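Local coordinates for Box C/D snoRNA protein 1 (PDB 6THL) that is required for the accumulation of box C/D snoRNAs and thereby for snoRNA processing, their transport to the nucleolus and ribosome biogenesis, at residues S28-K33 and V42-W47; W47-M52 and K81-K86. All coordinates share one frame; numbering follows the deposited sequence.

Contact 1 (S28-K33 and V42-W47)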
loop_
_atom_site.group_PDB
_atom_site.type_symbol
_atom_site.label_atom_id
_atom_site.label_comp_id
_atom_site.label_asym_id
_atom_site.label_seq_id
_atom_site.Cartn_x
_atom_site.Cartn_y
_atom_site.Cartn_z
ATOM N N SER B 28 -12.330 4.961 2.431
ATOM C CA SER B 28 -12.407 4.877 0.992
ATOM C C SER B 28 -12.602 3.458 0.563
ATOM O O SER B 28 -12.785 3.234 -0.624
ATOM C CB SER B 28 -11.154 5.458 0.314
ATOM O OG SER B 28 -10.979 6.843 0.626
ATOM N N GLN B 29 -12.545 2.473 1.455
ATOM C CA GLN B 29 -12.906 1.115 0.976
ATOM C C GLN B 29 -14.313 0.684 1.342
ATOM O O GLN B 29 -14.678 -0.440 1.057
ATOM C CB GLN B 29 -11.847 0.025 1.273
ATOM C CG GLN B 29 -11.024 0.250 2.522
ATOM C CD GLN B 29 -10.056 -0.864 2.864
ATOM O OE1 GLN B 29 -9.133 -0.636 3.604
ATOM N NE2 GLN B 29 -10.269 -2.055 2.346
ATOM N N ASN B 30 -15.104 1.605 1.893
ATOM C CA ASN B 30 -16.544 1.402 2.124
ATOM C C ASN B 30 -17.400 1.848 0.925
ATOM O O ASN B 30 -17.372 3.014 0.548
ATOM C CB ASN B 30 -17.001 2.172 3.384
ATOM C CG ASN B 30 -18.333 1.663 3.944
ATOM O OD1 ASN B 30 -19.063 0.879 3.332
ATOM N ND2 ASN B 30 -18.646 2.113 5.119
ATOM N N ARG B 31 -18.153 0.925 0.329
ATOM C CA ARG B 31 -19.143 1.297 -0.702
ATOM C C ARG B 31 -20.600 0.944 -0.294
ATOM O O ARG B 31 -21.531 1.074 -1.097
ATOM C CB ARG B 31 -18.760 0.701 -2.084
ATOM C CG ARG B 31 -17.505 1.308 -2.708
ATOM C CD ARG B 31 -17.281 0.965 -4.195
ATOM N NE ARG B 31 -15.853 1.056 -4.545
ATOM C CZ ARG B 31 -15.285 0.609 -5.671
ATOM N NH1 ARG B 31 -15.994 0.039 -6.645
ATOM N NH2 ARG B 31 -13.972 0.718 -5.833
ATOM N N SER B 32 -20.777 0.532 0.958
ATOM C CA SER B 32 -22.107 0.289 1.539
ATOM C C SER B 32 -23.042 1.489 1.380
ATOM O O SER B 32 -22.736 2.599 1.821
ATOM C CB SER B 32 -21.993 -0.055 3.024
ATOM O OG SER B 32 -20.993 -1.039 3.222
ATOM N N LYS B 33 -24.188 1.242 0.765
ATOM C CA LYS B 33 -25.087 2.294 0.344
ATOM C C LYS B 33 -26.507 1.711 0.243
ATOM O O LYS B 33 -26.688 0.486 0.222
ATOM C CB LYS B 33 -24.625 2.787 -1.035
ATOM C CG LYS B 33 -25.272 4.075 -1.533
ATOM C CD LYS B 33 -25.361 4.105 -3.066
ATOM C CE LYS B 33 -26.304 5.209 -3.565
ATOM N NZ LYS B 33 -26.996 4.874 -4.847
ATOM N N VAL B 42 -27.225 -2.279 0.464
ATOM C CA VAL B 42 -26.139 -3.160 0.083
ATOM C C VAL B 42 -24.886 -2.832 0.857
ATOM O O VAL B 42 -24.713 -1.758 1.407
ATOM C CB VAL B 42 -25.860 -3.180 -1.442
ATOM C CG1 VAL B 42 -27.140 -3.464 -2.196
ATOM C CG2 VAL B 42 -25.238 -1.879 -1.925
ATOM N N TRP B 43 -24.001 -3.792 0.868
ATOM C CA TRP B 43 -23.060 -3.894 1.927
ATOM C C TRP B 43 -21.704 -4.329 1.373
ATOM O O TRP B 43 -21.578 -5.388 0.743
ATOM C CB TRP B 43 -23.574 -4.942 2.920
ATOM C CG TRP B 43 -24.544 -4.420 3.900
ATOM C CD1 TRP B 43 -25.870 -4.724 3.990
ATOM C CD2 TRP B 43 -24.269 -3.488 4.943
ATOM N NE1 TRP B 43 -26.445 -4.028 5.031
ATOM C CE2 TRP B 43 -25.484 -3.266 5.636
ATOM C CE3 TRP B 43 -23.116 -2.809 5.355
ATOM C CZ2 TRP B 43 -25.574 -2.414 6.725
ATOM C CZ3 TRP B 43 -23.206 -1.938 6.435
ATOM C CH2 TRP B 43 -24.423 -1.753 7.113
ATOM N N SER B 44 -20.695 -3.502 1.593
ATOM C CA SER B 44 -19.355 -3.959 1.422
ATOM C C SER B 44 -19.064 -4.828 2.668
ATOM O O SER B 44 -19.385 -4.430 3.798
ATOM C CB SER B 44 -18.423 -2.748 1.295
ATOM O OG SER B 44 -19.106 -1.680 0.640
ATOM N N VAL B 45 -18.513 -6.018 2.485
ATOM C CA VAL B 45 -17.952 -6.705 3.627
ATOM C C VAL B 45 -16.450 -6.935 3.389
ATOM O O VAL B 45 -16.001 -7.069 2.248
ATOM C CB VAL B 45 -18.710 -8.026 3.995
ATOM C CG1 VAL B 45 -20.219 -7.839 3.975
ATOM C CG2 VAL B 45 -18.321 -9.174 3.095
ATOM N N GLU B 46 -15.681 -6.973 4.478
ATOM C CA GLU B 46 -14.270 -7.364 4.413
ATOM C C GLU B 46 -14.064 -8.861 4.769
ATOM O O GLU B 46 -14.161 -9.284 5.924
ATOM C CB GLU B 46 -13.419 -6.462 5.320
ATOM C CG GLU B 46 -11.964 -6.886 5.331
ATOM C CD GLU B 46 -11.144 -6.107 6.304
ATOM O OE1 GLU B 46 -9.913 -6.164 6.139
ATOM O OE2 GLU B 46 -11.712 -5.445 7.207
ATOM N N TRP B 47 -13.786 -9.662 3.759
ATOM C CA TRP B 47 -13.549 -11.070 3.977
ATOM C C TRP B 47 -12.117 -11.228 4.429
ATOM O O TRP B 47 -11.220 -10.677 3.827
ATOM C CB TRP B 47 -13.791 -11.872 2.694
ATOM C CG TRP B 47 -15.198 -11.867 2.284
ATOM C CD1 TRP B 47 -15.769 -11.091 1.339
ATOM C CD2 TRP B 47 -16.240 -12.670 2.834
ATOM N NE1 TRP B 47 -17.116 -11.364 1.256
ATOM C CE2 TRP B 47 -17.422 -12.330 2.170
ATOM C CE3 TRP B 47 -16.282 -13.652 3.832
ATOM C CZ2 TRP B 47 -18.631 -12.938 2.454
ATOM C CZ3 TRP B 47 -17.500 -14.252 4.128
ATOM C CH2 TRP B 47 -18.652 -13.896 3.439
#
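The indole of Trp43 meets Ser32 obliquely, its CE3 lying 3.5 Å from Ser32 OG, while Phe41 packs against the same ring system with the two planes at about 60° and Val15 and Cys17 of strand 15-18 also touch the Trp43 side chain. The flat amide of Asn30 is used at its oxygen: Ser32 OG donates to OD1 in the carbonyl plane (2.7 Å), and Ser32 N reaches it from a tilt of 32°, forming an Asx turn. With its hydroxyl anti to its own carbonyl carbon (chi1 -48°), Ser32 can also receive Ser44 N at 3.0 Å on OG. Ser44 OG in turn accepts Arg31 N at 2.8 Å. The loop thus docks on the strand through two serine hydroxyls, each accepting a backbone N-H from the opposite segment, before regular pairing takes over, as Lys33 and Val42 make an antiparallel hydrogen-bonded pair with Val42 N to Lys33 O at 2.8 Å. Replacing Ser32 by alanine would probably leave Ser44 N without its acceptor and the Asn30 amide held by one donor fewer. Outside the two segments, the Arg31 side chain pairs with an acidic side chain of another protein's chain. Hydroxyls and a carboxamide here do what backbone groups do in a regular ladder, so backbone N-H groups of Arg31, Ser32 and Ser44 are met by side-chain oxygens where the chain enters the sheet.

Contact 2 (W47-M52 and K81-K86)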
loop_
_atom_site.group_PDB
_atom_site.type_symbol
_atom_site.label_atom_id
_atom_site.label_comp_id
_atom_site.label_asym_id
_atom_site.label_seq_id
_atom_site.Cartn_x
_atom_site.Cartn_y
_atom_site.Cartn_z
ATOM N N TRP B 47 -13.786 -9.662 3.759
ATOM C CA TRP B 47 -13.549 -11.070 3.977
ATOM C C TRP B 47 -12.117 -11.228 4.429
ATOM O O TRP B 47 -11.220 -10.677 3.827
ATOM C CB TRP B 47 -13.791 -11.872 2.694
ATOM C CG TRP B 47 -15.198 -11.867 2.284
ATOM C CD1 TRP B 47 -15.769 -11.091 1.339
ATOM C CD2 TRP B 47 -16.240 -12.670 2.834
ATOM N NE1 TRP B 47 -17.116 -11.364 1.256
ATOM C CE2 TRP B 47 -17.422 -12.330 2.170
ATOM C CE3 TRP B 47 -16.282 -13.652 3.832
ATOM C CZ2 TRP B 47 -18.631 -12.938 2.454
ATOM C CZ3 TRP B 47 -17.500 -14.252 4.128
ATOM C CH2 TRP B 47 -18.652 -13.896 3.439
ATOM N N ILE B 48 -11.911 -11.957 5.515
ATOM C CA ILE B 48 -10.575 -12.356 5.929
ATOM C C ILE B 48 -10.575 -13.867 6.104
ATOM O O ILE B 48 -11.212 -14.395 7.016
ATOM C CB ILE B 48 -10.172 -11.691 7.251
ATOM C CG1 ILE B 48 -9.987 -10.181 7.058
ATOM C CG2 ILE B 48 -8.887 -12.303 7.763
ATOM C CD1 ILE B 48 -10.036 -9.389 8.334
ATOM N N LEU B 49 -9.864 -14.549 5.208
ATOM C CA LEU B 49 -9.755 -16.003 5.201
ATOM C C LEU B 49 -8.534 -16.416 5.980
ATOM O O LEU B 49 -7.420 -15.984 5.655
ATOM C CB LEU B 49 -9.618 -16.503 3.758
ATOM C CG LEU B 49 -10.744 -16.044 2.824
ATOM C CD1 LEU B 49 -10.706 -16.863 1.550
ATOM C CD2 LEU B 49 -12.126 -16.144 3.434
ATOM N N CYS B 50 -8.750 -17.235 7.013
ATOM C CA CYS B 50 -7.655 -17.797 7.807
ATOM C C CYS B 50 -7.432 -19.251 7.406
ATOM O O CYS B 50 -8.289 -20.129 7.632
ATOM C CB CYS B 50 -7.928 -17.690 9.297
ATOM S SG CYS B 50 -8.764 -16.175 9.813
ATOM N N PRO B 51 -6.273 -19.514 6.799
ATOM C CA PRO B 51 -5.964 -20.829 6.359
ATOM C C PRO B 51 -5.456 -21.622 7.537
ATOM O O PRO B 51 -5.314 -21.074 8.635
ATOM C CB PRO B 51 -4.823 -20.586 5.381
ATOM C CG PRO B 51 -4.044 -19.502 6.030
ATOM C CD PRO B 51 -5.112 -18.613 6.625
ATOM N N MET B 52 -5.119 -22.880 7.257
ATOM C CA MET B 52 -4.744 -23.860 8.248
ATOM C C MET B 52 -3.232 -23.863 8.469
ATOM O O MET B 52 -2.446 -24.343 7.632
ATOM C CB MET B 52 -5.291 -25.212 7.814
ATOM C CG MET B 52 -6.802 -25.144 7.647
ATOM S SD MET B 52 -7.683 -26.710 7.493
ATOM C CE MET B 52 -6.910 -27.376 6.011
ATOM N N LYS B 81 -16.686 -15.105 -6.421
ATOM C CA LYS B 81 -15.831 -16.105 -7.038
ATOM C C LYS B 81 -14.461 -16.154 -6.377
ATOM O O LYS B 81 -14.199 -17.050 -5.586
ATOM C CB LYS B 81 -15.675 -15.861 -8.541
ATOM C CG LYS B 81 -16.726 -16.558 -9.384
ATOM C CD LYS B 81 -16.558 -16.261 -10.871
ATOM C CE LYS B 81 -17.566 -17.059 -11.706
ATOM N NZ LYS B 81 -17.762 -16.576 -13.111
ATOM N N ASN B 82 -13.597 -15.193 -6.694
ATOM C CA ASN B 82 -12.199 -15.161 -6.185
ATOM C C ASN B 82 -12.013 -15.664 -4.737
ATOM O O ASN B 82 -11.029 -16.386 -4.410
ATOM C CB ASN B 82 -11.591 -13.741 -6.335
ATOM C CG ASN B 82 -12.580 -12.617 -6.027
ATOM O OD1 ASN B 82 -13.761 -12.834 -5.701
ATOM N ND2 ASN B 82 -12.096 -11.396 -6.151
ATOM N N VAL B 83 -12.971 -15.249 -3.900
ATOM C CA VAL B 83 -12.983 -15.521 -2.477
ATOM C C VAL B 83 -13.291 -16.993 -2.246
ATOM O O VAL B 83 -12.663 -17.637 -1.413
ATOM C CB VAL B 83 -14.045 -14.666 -1.727
ATOM C CG1 VAL B 83 -14.019 -14.972 -0.226
ATOM C CG2 VAL B 83 -13.848 -13.174 -1.982
ATOM N N PHE B 84 -14.288 -17.504 -2.960
ATOM C CA PHE B 84 -14.563 -18.923 -2.951
ATOM C C PHE B 84 -13.308 -19.590 -3.449
ATOM O O PHE B 84 -12.616 -20.258 -2.703
ATOM C CB PHE B 84 -15.752 -19.265 -3.849
ATOM C CG PHE B 84 -15.964 -20.732 -4.023
ATOM C CD1 PHE B 84 -16.914 -21.398 -3.268
ATOM C CD2 PHE B 84 -15.213 -21.454 -4.938
ATOM C CE1 PHE B 84 -17.107 -22.768 -3.418
ATOM C CE2 PHE B 84 -15.393 -22.820 -5.091
ATOM C CZ PHE B 84 -16.343 -23.478 -4.325
ATOM N N GLN B 85 -12.969 -19.378 -4.708
ATOM C CA GLN B 85 -11.811 -20.063 -5.238
ATOM C C GLN B 85 -10.826 -20.227 -4.095
ATOM O O GLN B 85 -10.378 -21.339 -3.791
ATOM C CB GLN B 85 -11.179 -19.279 -6.395
ATOM C CG GLN B 85 -11.942 -19.418 -7.709
ATOM C CD GLN B 85 -11.436 -18.476 -8.798
ATOM O OE1 GLN B 85 -11.144 -17.300 -8.545
ATOM N NE2 GLN B 85 -11.340 -18.989 -10.023
ATOM N N LYS B 86 -10.528 -19.101 -3.454
ATOM C CA LYS B 86 -9.477 -19.033 -2.456
ATOM C C LYS B 86 -9.784 -19.941 -1.228
ATOM O O LYS B 86 -8.888 -20.633 -0.724
ATOM C CB LYS B 86 -9.200 -17.562 -2.089
ATOM C CG LYS B 86 -7.838 -17.329 -1.477
ATOM C CD LYS B 86 -6.743 -17.321 -2.530
ATOM C CE LYS B 86 -5.435 -17.748 -1.904
ATOM N NZ LYS B 86 -4.302 -16.991 -2.475
#
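Apolar contact carries this pairing, and it begins with Trp47 and Val83: the CG1 methyl of Val83 sits 4.1 Å above one face of the indole, offset toward the rim, and the two side chains cross at about a right angle. Val83 places that methyl anti to its backbone N (chi1 -180°), from where it also meets Leu49 CD1 at 4.2 Å. The same leucine methyl lies 4.0 Å from Lys86 CB, one helical turn on; the lysine takes part through CB and CG, at the base of its chain. Together these contacts are helix-on-sheet packing: helix 81-90 lies over one face of the sheet, and the axes of 47-49 and 81-86 run nearly parallel, 15° apart with a closest approach of 10.2 Å. Trp47 and Leu49, two apart on the strand, present their side chains to Val83 and Lys86. Leu75 and Met79 also touch the Trp47 side chain. Polar groups contribute little between the segments, which share no hydrogen bond; Leu49 CD1 merely abuts the backbone oxygen of Val83, 3.6 Å away. The end of the Lys86 chain leads away from 47-52, the side chain also touching Phe62, and NZ makes a long, weak ion pair with Glu89.

Both contacts draw on strand 40-49 and share Trp47 as the residue where one segment ends and the next begins, yet their centres stand about 17 Å apart. In contact 1 the indole of Trp47 does not reach the loop; in contact 2 its ring takes a methyl of Val83 over one face. The strand therefore serves two kinds of neighbour along its length, a polar turn near its start and a helix met through apolar contacts near its end, while 62-70 and 165-169 pair with it. Within this piece of the protein, the BCD1 domain, another protein's chain approaches residues of contact 1, whereas no other protein chain of the assembly touches the segments of contact 2.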